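Local coordinates for A-type flavoprotein (Giardia intestinalis, PDB 2Q9U) that scavenges dioxygen as a flavodiiron protein, most likely passing electrons from its flavin mononucleotide to a mu-oxo-diiron centre, at the interface of chains A and B. Sequence-based numbering; all coordinates share one arbitrary frame. Chains: chain A/B, A-type flavoprotein.

The interface of chains A and B. Residues chain A 318-319, 323-324; chain B 298, 328, 331-332.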
ATOM      1  N   LEU A 318     -13.417   5.260  19.569  1.00 13.28           N
ATOM      2  CA  LEU A 318     -12.152   4.593  19.814  1.00 13.37           C
ATOM      3  C   LEU A 318     -11.395   5.434  20.831  1.00 13.05           C
ATOM      4  O   LEU A 318     -11.066   6.599  20.545  1.00 11.68           O
ATOM      5  CB  LEU A 318     -11.354   4.477  18.508  1.00 13.10           C
ATOM      6  CG  LEU A 318      -9.959   3.812  18.575  1.00 14.46           C
ATOM      7  CD1 LEU A 318     -10.022   2.370  19.129  1.00 16.00           C
ATOM      8  CD2 LEU A 318      -9.291   3.830  17.179  1.00 13.61           C
ATOM      9  N   ASN A 319     -11.160   4.859  22.015  1.00 13.20           N
ATOM     10  CA  ASN A 319     -10.397   5.511  23.088  1.00 13.01           C
ATOM     11  C   ASN A 319     -10.919   6.910  23.356  1.00 13.57           C
ATOM     12  O   ASN A 319     -10.150   7.878  23.336  1.00 13.33           O
ATOM     13  CB  ASN A 319      -8.896   5.552  22.751  1.00 14.08           C
ATOM     14  CG  ASN A 319      -8.332   4.164  22.426  1.00 13.82           C
ATOM     15  OD1 ASN A 319      -8.717   3.180  23.045  1.00 15.05           O
ATOM     16  ND2 ASN A 319      -7.447   4.092  21.442  1.00 11.63           N
ATOM     17  N   MET A 323     -12.309   7.811  15.387  1.00 12.28           N
ATOM     18  CA  MET A 323     -11.134   7.127  14.822  1.00 12.17           C
ATOM     19  C   MET A 323     -10.195   8.165  14.179  1.00 12.10           C
ATOM     20  O   MET A 323     -10.682   9.149  13.590  1.00 11.85           O
ATOM     21  CB  MET A 323     -11.566   6.051  13.831  1.00 11.49           C
ATOM     22  CG  MET A 323     -12.267   4.849  14.537  1.00 11.92           C
ATOM     23  SD  MET A 323     -12.722   3.519  13.399  1.00 15.43           S
ATOM     24  CE  MET A 323     -11.091   2.848  13.038  1.00 16.45           C
ATOM     25  N   PRO A 324      -8.842   7.973  14.318  1.00 11.47           N
ATOM     26  CA  PRO A 324      -7.853   8.909  13.774  1.00 11.13           C
ATOM     27  C   PRO A 324      -8.076   9.201  12.287  1.00 10.36           C
ATOM     28  O   PRO A 324      -7.887  10.345  11.863  1.00 10.12           O
ATOM     29  CB  PRO A 324      -6.516   8.165  13.987  1.00 11.28           C
ATOM     30  CG  PRO A 324      -6.777   7.316  15.247  1.00 11.50           C
ATOM     31  CD  PRO A 324      -8.194   6.838  15.023  1.00 11.46           C
TER
ATOM     32  N   ILE B 298       0.125   5.051  12.508  1.00 10.10           N
ATOM     33  CA  ILE B 298      -0.222   5.468  13.867  1.00 10.33           C
ATOM     34  C   ILE B 298       0.165   4.371  14.880  1.00  9.07           C
ATOM     35  O   ILE B 298       0.409   4.659  16.045  1.00  8.06           O
ATOM     36  CB  ILE B 298      -1.750   5.839  13.979  1.00 10.20           C
ATOM     37  CG1 ILE B 298      -2.637   4.659  13.501  1.00 10.59           C
ATOM     38  CG2 ILE B 298      -2.044   7.181  13.229  1.00 10.80           C
ATOM     39  CD1 ILE B 298      -4.120   4.787  13.863  1.00 12.84           C
ATOM     40  N   ALA B 328      -4.197  13.055  12.648  1.00  8.67           N
ATOM     41  CA  ALA B 328      -4.567  11.667  12.986  1.00  9.56           C
ATOM     42  C   ALA B 328      -3.645  11.141  14.083  1.00  9.79           C
ATOM     43  O   ALA B 328      -4.114  10.553  15.078  1.00  9.79           O
ATOM     44  CB  ALA B 328      -4.531  10.774  11.741  1.00  9.96           C
ATOM     45  N   ASN B 331      -4.617  12.758  17.409  1.00 12.10           N
ATOM     46  CA  ASN B 331      -5.861  12.116  17.878  1.00 12.75           C
ATOM     47  C   ASN B 331      -5.559  10.776  18.568  1.00 12.11           C
ATOM     48  O   ASN B 331      -6.034  10.492  19.688  1.00 11.41           O
ATOM     49  CB  ASN B 331      -6.838  11.915  16.699  1.00 12.55           C
ATOM     50  CG  ASN B 331      -7.997  10.934  17.027  1.00 14.17           C
ATOM     51  OD1 ASN B 331      -7.775   9.734  17.208  1.00 15.58           O
ATOM     52  ND2 ASN B 331      -9.223  11.438  17.051  1.00 14.17           N
ATOM     53  N   TYR B 332      -4.753   9.958  17.893  1.00 11.56           N
ATOM     54  CA  TYR B 332      -4.492   8.604  18.355  1.00 10.95           C
ATOM     55  C   TYR B 332      -3.725   8.653  19.675  1.00 11.76           C
ATOM     56  O   TYR B 332      -4.105   7.979  20.652  1.00 11.54           O
ATOM     57  CB  TYR B 332      -3.674   7.831  17.311  1.00 10.39           C
ATOM     58  CG  TYR B 332      -3.698   6.345  17.533  1.00  9.83           C
ATOM     59  CD1 TYR B 332      -4.910   5.659  17.728  1.00  9.41           C
ATOM     60  CD2 TYR B 332      -2.530   5.615  17.549  1.00  8.77           C
ATOM     61  CE1 TYR B 332      -4.913   4.252  17.916  1.00 11.00           C
ATOM     62  CE2 TYR B 332      -2.531   4.230  17.706  1.00 11.06           C
ATOM     63  CZ  TYR B 332      -3.726   3.553  17.887  1.00 11.03           C
ATOM     64  OH  TYR B 332      -3.724   2.159  18.061  1.00 11.27           O
TER
HETATM   65  O   HOH W   1      -6.604   6.810  20.617  1.00 16.45           O
HETATM   66  O   HOH W   2      -8.583   7.467  18.556  1.00 18.60           O
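A:Pro324 sets its pyrrolidine ring against a largely apolar patch of chain B lined by B:Ile298, B:Ala328, B:Asn331 and B:Tyr332, and loses 77 Å² of surface to the partner. Its CG lies 3.5 Å from CD1 of B:Tyr332; the proline meets the phenol ring near its CB-bearing end, with the hydroxyl pointing away. CG of the tyrosine stands anti to the backbone N (chi1 -164°), bringing the CD1 edge of the ring obliquely past the proline CG. On the face of the ring towards which that CG is displaced, CD1 of B:Ile298 sits over the ring centre, 3.9 Å from the plane, and also touches CG of A:Pro324, which would help hold the ring in place. Further along the proline, CB of B:Ala328 packs against the proline CB at 4.0 Å and lies near its backbone O.

The side chain of B:Asn331 crosses the proline at about a right angle, its OD1 lying 3.3 Å from the proline CG. The same amide oxygen faces the polar rim, where it meets water 2 at 2.8 Å. That water lies 3.3 Å from O of A:Leu318, a longer contact, and is paired with water 1, which joins ND2 of A:Asn319 (3.0 Å, 161° at the hydrogen) to the backbone O of B:Tyr332. The water pair thus ties the FMN-binding loop of chain A to helix 324-336 of chain B.

A:Pro324 begins helix 324-336 and packs against the middle of the same helix in chain B and the start of helix 298-306. This two-fold contact between flavodoxin-like regions, repeated with chains exchanged, may support the family's head-to-tail homodimer, which brings each FMN towards the partner's diiron centre.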